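Local coordinates for phenol hydroxylase component phL (Pseudomonas stutzeri, PDB 3U52), which probably serves as the beta subunit of the hydroxylase complex of a multicomponent phenol hydroxylase, which adds oxygen to phenol, at residues 194-208 against 289-303. Residues are numbered along the deposited sequence; the frame is centred on the assembly and turned at random.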
ATOM      1  N   MET D 194      49.818   0.807 -17.094  1.00 31.11           N
ATOM      2  CA  MET D 194      48.700   0.023 -17.616  1.00 30.62           C
ATOM      3  C   MET D 194      47.399   0.836 -17.598  1.00 29.71           C
ATOM      4  O   MET D 194      46.593   0.710 -18.535  1.00 30.28           O
ATOM      5  CB  MET D 194      48.498  -1.200 -16.726  1.00 31.85           C
ATOM      6  CG  MET D 194      47.781  -2.405 -17.371  1.00 37.34           C
ATOM      7  SD  MET D 194      46.949  -3.386 -16.070  1.00 42.82           S
ATOM      8  CE  MET D 194      45.408  -2.501 -16.094  1.00 45.10           C
ATOM      9  N   TRP D 195      47.185   1.652 -16.545  1.00 27.98           N
ATOM     10  CA  TRP D 195      45.936   2.434 -16.410  1.00 26.68           C
ATOM     11  C   TRP D 195      45.968   3.790 -17.075  1.00 27.16           C
ATOM     12  O   TRP D 195      44.919   4.469 -17.144  1.00 26.75           O
ATOM     13  CB  TRP D 195      45.504   2.592 -14.931  1.00 26.12           C
ATOM     14  CG  TRP D 195      45.015   1.317 -14.438  1.00 24.44           C
ATOM     15  CD1 TRP D 195      45.709   0.401 -13.710  1.00 24.87           C
ATOM     16  CD2 TRP D 195      43.730   0.734 -14.716  1.00 23.44           C
ATOM     17  NE1 TRP D 195      44.911  -0.725 -13.481  1.00 25.77           N
ATOM     18  CE2 TRP D 195      43.705  -0.544 -14.105  1.00 23.29           C
ATOM     19  CE3 TRP D 195      42.596   1.176 -15.416  1.00 24.20           C
ATOM     20  CZ2 TRP D 195      42.589  -1.398 -14.187  1.00 23.73           C
ATOM     21  CZ3 TRP D 195      41.486   0.340 -15.492  1.00 25.38           C
ATOM     22  CH2 TRP D 195      41.488  -0.931 -14.865  1.00 24.42           C
ATOM     23  N   GLN D 196      47.153   4.242 -17.515  1.00 26.62           N
ATOM     24  CA  GLN D 196      47.235   5.648 -17.951  1.00 27.08           C
ATOM     25  C   GLN D 196      46.419   5.979 -19.199  1.00 26.87           C
ATOM     26  O   GLN D 196      45.797   7.029 -19.246  1.00 28.39           O
ATOM     27  CB  GLN D 196      48.676   6.204 -17.985  1.00 27.48           C
ATOM     28  CG  GLN D 196      49.338   6.156 -16.614  1.00 26.84           C
ATOM     29  CD  GLN D 196      48.369   6.488 -15.449  1.00 26.98           C
ATOM     30  OE1 GLN D 196      47.873   7.608 -15.327  1.00 24.32           O
ATOM     31  NE2 GLN D 196      48.132   5.504 -14.580  1.00 22.15           N
ATOM     32  N   PRO D 197      46.393   5.094 -20.208  1.00 26.60           N
ATOM     33  CA  PRO D 197      45.526   5.397 -21.348  1.00 27.09           C
ATOM     34  C   PRO D 197      44.039   5.510 -20.927  1.00 26.64           C
ATOM     35  O   PRO D 197      43.299   6.360 -21.449  1.00 26.34           O
ATOM     36  CB  PRO D 197      45.725   4.200 -22.259  1.00 26.33           C
ATOM     37  CG  PRO D 197      47.174   3.750 -21.948  1.00 27.67           C
ATOM     38  CD  PRO D 197      47.206   3.893 -20.443  1.00 27.51           C
ATOM     39  N   MET D 198      43.622   4.677 -19.985  1.00 26.04           N
ATOM     40  CA  MET D 198      42.201   4.754 -19.548  1.00 25.57           C
ATOM     41  C   MET D 198      41.959   6.032 -18.778  1.00 24.67           C
ATOM     42  O   MET D 198      40.994   6.738 -19.020  1.00 24.21           O
ATOM     43  CB  MET D 198      41.799   3.540 -18.753  1.00 25.36           C
ATOM     44  CG  MET D 198      40.360   3.638 -18.185  1.00 27.25           C
ATOM     45  SD  MET D 198      39.077   3.478 -19.468  1.00 32.92           S
ATOM     46  CE  MET D 198      38.954   1.700 -19.585  1.00 32.02           C
ATOM     47  N   ARG D 199      42.867   6.350 -17.858  1.00 25.64           N
ATOM     48  CA  ARG D 199      42.679   7.490 -17.016  1.00 24.70           C
ATOM     49  C   ARG D 199      42.658   8.783 -17.840  1.00 25.03           C
ATOM     50  O   ARG D 199      41.834   9.669 -17.587  1.00 23.52           O
ATOM     51  CB  ARG D 199      43.787   7.500 -16.008  1.00 26.10           C
ATOM     52  CG  ARG D 199      43.514   8.359 -14.889  1.00 26.77           C
ATOM     53  CD  ARG D 199      44.690   8.298 -13.948  1.00 31.85           C
ATOM     54  NE  ARG D 199      44.767   9.667 -13.673  1.00 36.44           N
ATOM     55  CZ  ARG D 199      45.824  10.381 -13.441  1.00 29.88           C
ATOM     56  NH1 ARG D 199      47.061   9.889 -13.367  1.00 27.44           N
ATOM     57  NH2 ARG D 199      45.548  11.634 -13.277  1.00 27.26           N
ATOM     58  N   LYS D 200      43.572   8.883 -18.820  1.00 24.28           N
ATOM     59  CA  LYS D 200      43.590  10.003 -19.761  1.00 24.71           C
ATOM     60  C   LYS D 200      42.294  10.086 -20.572  1.00 24.20           C
ATOM     61  O   LYS D 200      41.753  11.180 -20.777  1.00 24.32           O
ATOM     62  CB  LYS D 200      44.796   9.908 -20.747  1.00 25.47           C
ATOM     63  CG  LYS D 200      44.756  11.069 -21.822  1.00 27.47           C
ATOM     64  CD  LYS D 200      46.009  11.107 -22.709  1.00 33.39           C
ATOM     65  CE  LYS D 200      45.863  12.050 -23.899  1.00 37.53           C
ATOM     66  NZ  LYS D 200      45.290  13.390 -23.530  1.00 38.43           N
ATOM     67  N   LEU D 201      41.811   8.942 -21.064  1.00 23.24           N
ATOM     68  CA  LEU D 201      40.561   8.931 -21.820  1.00 22.69           C
ATOM     69  C   LEU D 201      39.392   9.409 -20.926  1.00 22.56           C
ATOM     70  O   LEU D 201      38.580  10.266 -21.357  1.00 23.54           O
ATOM     71  CB  LEU D 201      40.255   7.546 -22.396  1.00 22.10           C
ATOM     72  CG  LEU D 201      38.801   7.294 -22.842  1.00 23.14           C
ATOM     73  CD1 LEU D 201      38.404   8.261 -23.980  1.00 24.65           C
ATOM     74  CD2 LEU D 201      38.591   5.838 -23.220  1.00 23.07           C
ATOM     75  N   VAL D 202      39.274   8.847 -19.712  1.00 22.73           N
ATOM     76  CA  VAL D 202      38.218   9.315 -18.788  1.00 22.13           C
ATOM     77  C   VAL D 202      38.301  10.813 -18.511  1.00 22.46           C
ATOM     78  O   VAL D 202      37.294  11.533 -18.602  1.00 22.43           O
ATOM     79  CB  VAL D 202      38.179   8.507 -17.438  1.00 22.00           C
ATOM     80  CG1 VAL D 202      37.274   9.202 -16.465  1.00 21.46           C
ATOM     81  CG2 VAL D 202      37.791   7.051 -17.696  1.00 19.26           C
ATOM     82  N   GLU D 203      39.502  11.311 -18.204  1.00 22.39           N
ATOM     83  CA  GLU D 203      39.670  12.754 -18.042  1.00 23.41           C
ATOM     84  C   GLU D 203      39.287  13.591 -19.297  1.00 23.31           C
ATOM     85  O   GLU D 203      38.676  14.688 -19.179  1.00 23.51           O
ATOM     86  CB  GLU D 203      41.084  13.101 -17.523  1.00 22.27           C
ATOM     87  CG  GLU D 203      41.370  12.528 -16.155  1.00 24.57           C
ATOM     88  CD  GLU D 203      42.718  12.930 -15.613  1.00 27.53           C
ATOM     89  OE1 GLU D 203      43.207  12.316 -14.622  1.00 26.33           O
ATOM     90  OE2 GLU D 203      43.277  13.891 -16.181  1.00 29.73           O
ATOM     91  N   ASP D 204      39.582  13.052 -20.481  1.00 24.09           N
ATOM     92  CA  ASP D 204      39.178  13.672 -21.760  1.00 24.94           C
ATOM     93  C   ASP D 204      37.644  13.767 -21.932  1.00 23.75           C
ATOM     94  O   ASP D 204      37.100  14.807 -22.332  1.00 23.62           O
ATOM     95  CB  ASP D 204      39.804  12.936 -22.942  1.00 25.00           C
ATOM     96  CG  ASP D 204      41.336  13.203 -23.105  1.00 29.93           C
ATOM     97  OD1 ASP D 204      41.959  14.086 -22.416  1.00 31.09           O
ATOM     98  OD2 ASP D 204      41.924  12.467 -23.930  1.00 34.54           O
ATOM     99  N   THR D 205      36.946  12.693 -21.607  1.00 22.86           N
ATOM    100  CA  THR D 205      35.478  12.733 -21.646  1.00 22.50           C
ATOM    101  C   THR D 205      34.846  13.815 -20.757  1.00 20.95           C
ATOM    102  O   THR D 205      33.797  14.375 -21.105  1.00 21.56           O
ATOM    103  CB  THR D 205      34.847  11.368 -21.336  1.00 22.73           C
ATOM    104  OG1 THR D 205      34.896  11.102 -19.908  1.00 25.04           O
ATOM    105  CG2 THR D 205      35.537  10.263 -22.132  1.00 23.26           C
ATOM    106  N   LEU D 206      35.492  14.116 -19.636  1.00 21.28           N
ATOM    107  CA  LEU D 206      34.953  15.015 -18.635  1.00 22.06           C
ATOM    108  C   LEU D 206      34.932  16.469 -19.116  1.00 23.67           C
ATOM    109  O   LEU D 206      34.384  17.363 -18.477  1.00 26.15           O
ATOM    110  CB  LEU D 206      35.748  14.860 -17.338  1.00 22.49           C
ATOM    111  CG  LEU D 206      35.562  13.552 -16.527  1.00 21.66           C
ATOM    112  CD1 LEU D 206      36.437  13.552 -15.290  1.00 20.11           C
ATOM    113  CD2 LEU D 206      34.106  13.402 -16.053  1.00 23.45           C
ATOM    114  N   VAL D 207      35.536  16.701 -20.270  1.00 24.72           N
ATOM    115  CA  VAL D 207      35.692  18.032 -20.796  1.00 25.06           C
ATOM    116  C   VAL D 207      34.835  18.177 -22.087  1.00 25.09           C
ATOM    117  O   VAL D 207      34.717  19.252 -22.658  1.00 27.07           O
ATOM    118  CB  VAL D 207      37.248  18.198 -20.914  1.00 25.28           C
ATOM    119  CG1 VAL D 207      37.702  18.465 -22.269  1.00 24.99           C
ATOM    120  CG2 VAL D 207      37.799  19.067 -19.767  1.00 24.56           C
ATOM    121  N   VAL D 208      34.184  17.108 -22.507  1.00 25.06           N
ATOM    122  CA  VAL D 208      33.296  17.138 -23.695  1.00 24.98           C
ATOM    123  C   VAL D 208      32.105  18.059 -23.408  1.00 25.89           C
ATOM    124  O   VAL D 208      31.484  17.960 -22.355  1.00 25.53           O
ATOM    125  CB  VAL D 208      32.827  15.685 -24.093  1.00 25.03           C
ATOM    126  CG1 VAL D 208      31.668  15.692 -25.160  1.00 23.13           C
ATOM    127  CG2 VAL D 208      33.992  14.873 -24.583  1.00 24.52           C
ATOM    128  N   TRP D 289      36.364   8.743 -31.489  1.00 27.08           N
ATOM    129  CA  TRP D 289      36.409   8.184 -30.134  1.00 25.46           C
ATOM    130  C   TRP D 289      36.517   6.692 -30.018  1.00 25.09           C
ATOM    131  O   TRP D 289      37.100   6.206 -29.058  1.00 24.45           O
ATOM    132  CB  TRP D 289      35.165   8.637 -29.356  1.00 24.54           C
ATOM    133  CG  TRP D 289      35.121  10.086 -29.025  1.00 22.63           C
ATOM    134  CD1 TRP D 289      34.385  11.050 -29.645  1.00 23.64           C
ATOM    135  CD2 TRP D 289      35.783  10.722 -27.949  1.00 21.77           C
ATOM    136  NE1 TRP D 289      34.554  12.256 -29.016  1.00 22.01           N
ATOM    137  CE2 TRP D 289      35.400  12.070 -27.962  1.00 24.27           C
ATOM    138  CE3 TRP D 289      36.641  10.274 -26.939  1.00 21.98           C
ATOM    139  CZ2 TRP D 289      35.871  12.981 -27.021  1.00 25.87           C
ATOM    140  CZ3 TRP D 289      37.102  11.167 -26.021  1.00 22.31           C
ATOM    141  CH2 TRP D 289      36.722  12.511 -26.063  1.00 21.87           C
ATOM    142  N   GLU D 290      35.942   5.930 -30.951  1.00 24.77           N
ATOM    143  CA  GLU D 290      35.982   4.468 -30.796  1.00 26.04           C
ATOM    144  C   GLU D 290      37.410   3.864 -30.675  1.00 26.79           C
ATOM    145  O   GLU D 290      37.639   2.994 -29.827  1.00 26.74           O
ATOM    146  CB  GLU D 290      35.094   3.752 -31.830  1.00 25.72           C
ATOM    147  CG  GLU D 290      35.029   2.239 -31.662  1.00 31.50           C
ATOM    148  CD  GLU D 290      36.168   1.491 -32.399  1.00 39.31           C
ATOM    149  OE1 GLU D 290      37.097   2.168 -32.897  1.00 41.70           O
ATOM    150  OE2 GLU D 290      36.134   0.232 -32.500  1.00 42.13           O
ATOM    151  N   PRO D 291      38.382   4.319 -31.513  1.00 27.42           N
ATOM    152  CA  PRO D 291      39.750   3.819 -31.384  1.00 27.21           C
ATOM    153  C   PRO D 291      40.426   4.283 -30.098  1.00 26.98           C
ATOM    154  O   PRO D 291      41.364   3.661 -29.657  1.00 27.91           O
ATOM    155  CB  PRO D 291      40.468   4.439 -32.610  1.00 27.29           C
ATOM    156  CG  PRO D 291      39.385   4.845 -33.552  1.00 27.70           C
ATOM    157  CD  PRO D 291      38.242   5.240 -32.663  1.00 27.68           C
ATOM    158  N   GLN D 292      39.982   5.382 -29.503  1.00 27.68           N
ATOM    159  CA  GLN D 292      40.525   5.776 -28.199  1.00 29.03           C
ATOM    160  C   GLN D 292      40.042   4.852 -27.083  1.00 29.04           C
ATOM    161  O   GLN D 292      40.783   4.556 -26.162  1.00 28.86           O
ATOM    162  CB  GLN D 292      40.134   7.198 -27.884  1.00 29.13           C
ATOM    163  CG  GLN D 292      40.803   8.185 -28.819  1.00 30.93           C
ATOM    164  CD  GLN D 292      40.466   9.571 -28.460  1.00 33.89           C
ATOM    165  OE1 GLN D 292      40.830  10.044 -27.377  1.00 33.98           O
ATOM    166  NE2 GLN D 292      39.761  10.258 -29.354  1.00 37.75           N
ATOM    167  N   ALA D 293      38.788   4.396 -27.206  1.00 29.51           N
ATOM    168  CA  ALA D 293      38.180   3.409 -26.317  1.00 29.21           C
ATOM    169  C   ALA D 293      38.905   2.073 -26.404  1.00 30.01           C
ATOM    170  O   ALA D 293      39.233   1.452 -25.381  1.00 28.75           O
ATOM    171  CB  ALA D 293      36.682   3.249 -26.641  1.00 29.01           C
ATOM    172  N   TYR D 294      39.192   1.643 -27.624  1.00 29.93           N
ATOM    173  CA  TYR D 294      39.963   0.418 -27.858  1.00 31.36           C
ATOM    174  C   TYR D 294      41.379   0.515 -27.319  1.00 31.66           C
ATOM    175  O   TYR D 294      41.873  -0.389 -26.624  1.00 31.77           O
ATOM    176  CB  TYR D 294      40.017   0.174 -29.367  1.00 32.19           C
ATOM    177  CG  TYR D 294      40.897  -0.978 -29.764  1.00 34.46           C
ATOM    178  CD1 TYR D 294      40.401  -2.279 -29.756  1.00 35.74           C
ATOM    179  CD2 TYR D 294      42.239  -0.763 -30.144  1.00 36.81           C
ATOM    180  CE1 TYR D 294      41.209  -3.362 -30.145  1.00 39.24           C
ATOM    181  CE2 TYR D 294      43.067  -1.836 -30.521  1.00 38.12           C
ATOM    182  CZ  TYR D 294      42.539  -3.123 -30.536  1.00 38.39           C
ATOM    183  OH  TYR D 294      43.322  -4.175 -30.920  1.00 40.05           O
ATOM    184  N   GLU D 295      42.033   1.627 -27.618  1.00 32.40           N
ATOM    185  CA  GLU D 295      43.395   1.821 -27.151  1.00 33.77           C
ATOM    186  C   GLU D 295      43.489   1.958 -25.621  1.00 32.99           C
ATOM    187  O   GLU D 295      44.506   1.576 -25.013  1.00 33.73           O
ATOM    188  CB  GLU D 295      44.067   2.987 -27.915  1.00 34.30           C
ATOM    189  CG  GLU D 295      44.269   4.287 -27.128  1.00 38.93           C
ATOM    190  CD  GLU D 295      45.279   5.248 -27.786  1.00 45.54           C
ATOM    191  OE1 GLU D 295      46.314   5.528 -27.121  1.00 46.98           O
ATOM    192  OE2 GLU D 295      45.038   5.712 -28.952  1.00 46.22           O
ATOM    193  N   ALA D 296      42.427   2.471 -24.982  1.00 32.37           N
ATOM    194  CA  ALA D 296      42.390   2.563 -23.509  1.00 29.93           C
ATOM    195  C   ALA D 296      42.201   1.197 -22.825  1.00 29.35           C
ATOM    196  O   ALA D 296      42.674   0.977 -21.715  1.00 28.44           O
ATOM    197  CB  ALA D 296      41.328   3.543 -23.066  1.00 29.73           C
ATOM    198  N   LEU D 297      41.476   0.301 -23.484  1.00 28.37           N
ATOM    199  CA  LEU D 297      41.258  -1.046 -23.002  1.00 27.60           C
ATOM    200  C   LEU D 297      42.403  -1.996 -23.321  1.00 28.22           C
ATOM    201  O   LEU D 297      42.529  -3.016 -22.689  1.00 27.84           O
ATOM    202  CB  LEU D 297      39.967  -1.593 -23.595  1.00 27.33           C
ATOM    203  CG  LEU D 297      38.737  -0.845 -23.069  1.00 27.16           C
ATOM    204  CD1 LEU D 297      37.568  -1.152 -23.909  1.00 26.72           C
ATOM    205  CD2 LEU D 297      38.470  -1.154 -21.530  1.00 23.88           C
ATOM    206  N   LYS D 298      43.223  -1.663 -24.317  1.00 28.98           N
ATOM    207  CA  LYS D 298      44.283  -2.578 -24.783  1.00 30.96           C
ATOM    208  C   LYS D 298      45.268  -3.034 -23.667  1.00 30.29           C
ATOM    209  O   LYS D 298      45.487  -4.237 -23.496  1.00 30.91           O
ATOM    210  CB  LYS D 298      44.992  -1.957 -26.016  1.00 30.48           C
ATOM    211  CG  LYS D 298      46.053  -2.783 -26.759  1.00 36.21           C
ATOM    212  CD  LYS D 298      46.099  -2.262 -28.250  1.00 40.84           C
ATOM    213  CE  LYS D 298      47.492  -1.852 -28.714  1.00 47.03           C
ATOM    214  NZ  LYS D 298      48.436  -3.036 -28.774  1.00 51.75           N
ATOM    215  N   PRO D 299      45.844  -2.094 -22.888  1.00 30.50           N
ATOM    216  CA  PRO D 299      46.739  -2.616 -21.825  1.00 31.26           C
ATOM    217  C   PRO D 299      46.069  -3.529 -20.774  1.00 32.23           C
ATOM    218  O   PRO D 299      46.735  -4.406 -20.181  1.00 32.07           O
ATOM    219  CB  PRO D 299      47.288  -1.354 -21.147  1.00 30.56           C
ATOM    220  CG  PRO D 299      46.713  -0.204 -21.819  1.00 30.98           C
ATOM    221  CD  PRO D 299      45.763  -0.628 -22.897  1.00 30.01           C
ATOM    222  N   LEU D 300      44.772  -3.318 -20.522  1.00 31.98           N
ATOM    223  CA  LEU D 300      44.031  -4.196 -19.645  1.00 32.44           C
ATOM    224  C   LEU D 300      43.848  -5.578 -20.267  1.00 31.18           C
ATOM    225  O   LEU D 300      44.007  -6.589 -19.589  1.00 31.24           O
ATOM    226  CB  LEU D 300      42.671  -3.576 -19.276  1.00 33.01           C
ATOM    227  CG  LEU D 300      41.743  -4.326 -18.304  1.00 36.39           C
ATOM    228  CD1 LEU D 300      42.349  -4.382 -16.862  1.00 36.08           C
ATOM    229  CD2 LEU D 300      40.354  -3.686 -18.274  1.00 38.14           C
ATOM    230  N   ALA D 301      43.461  -5.634 -21.534  1.00 32.36           N
ATOM    231  CA  ALA D 301      43.289  -6.936 -22.178  1.00 32.45           C
ATOM    232  C   ALA D 301      44.643  -7.655 -22.177  1.00 33.25           C
ATOM    233  O   ALA D 301      44.701  -8.826 -21.824  1.00 33.05           O
ATOM    234  CB  ALA D 301      42.720  -6.811 -23.591  1.00 32.43           C
ATOM    235  N   GLU D 302      45.724  -6.926 -22.485  1.00 33.97           N
ATOM    236  CA  GLU D 302      47.057  -7.527 -22.618  1.00 35.21           C
ATOM    237  C   GLU D 302      47.558  -8.124 -21.300  1.00 35.10           C
ATOM    238  O   GLU D 302      48.314  -9.094 -21.293  1.00 34.82           O
ATOM    239  CB  GLU D 302      48.068  -6.499 -23.152  1.00 35.95           C
ATOM    240  CG  GLU D 302      47.934  -6.243 -24.661  1.00 39.60           C
ATOM    241  CD  GLU D 302      48.812  -5.096 -25.211  1.00 46.61           C
ATOM    242  OE1 GLU D 302      48.948  -5.049 -26.460  1.00 49.75           O
ATOM    243  OE2 GLU D 302      49.347  -4.238 -24.443  1.00 47.41           O
ATOM    244  N   ALA D 303      47.142  -7.517 -20.190  1.00 34.98           N
ATOM    245  CA  ALA D 303      47.609  -7.900 -18.862  1.00 34.95           C
ATOM    246  C   ALA D 303      46.779  -9.034 -18.262  1.00 35.92           C
ATOM    247  O   ALA D 303      47.012  -9.438 -17.131  1.00 36.50           O
ATOM    248  CB  ALA D 303      47.609  -6.692 -17.948  1.00 34.77           C
TER
HETATM  249  O   HOH W   1      44.503   1.981 -19.838  1.00 26.59           O
HETATM  250  O   HOH W   2      42.169  10.117 -24.921  1.00 45.18           O
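Leu201 is a knob in a hole formed by Trp289, Gln292, Ala293 and Ala296. Leu201 CD2 meets Ala296 CB at 3.6 Å, while CD1 reaches the Trp289 ring at its edge, near the ring plane. Val208 CG2 also touches that indole, 3.6 Å from Trp289 CZ2. Trp289 NE1 gives a hydrogen bond to Glu213 OE1. Met198 CE presses on Leu297 CD2 at 3.5 Å, a tight carbon pair. Pro197 CG meets Pro299 CG at 4.0 Å, the two rings passing in opposite senses. Met194 sends CG anti to its backbone N (chi1 -157°) and then bends at chi3. Met194 CE thus lies over one face of Trp195, toward the rim, and 3.7 Å from Leu300 CD1. Met194 SD touches Ala303 CB. With an alanine in place of Met194, a gap would probably open between Pro299, Leu300, Ala303 and the indole of Trp195.

Water supplies the polar links. One water donates to Met194 O and Ala296 O and accepts from Met198 N. A second donates to Asp204 OD2 and Gln292 OE1. Gln292 NE2 bonds to His288 O.

Helix 196-205 and the 289-302 part of helix 276-302 run roughly antiparallel, at 150°, with axes 7.7 Å apart. The knob joins them in this mostly helical subunit, a helical bundle in which helices 126-143 and 211-240 pack against the pair.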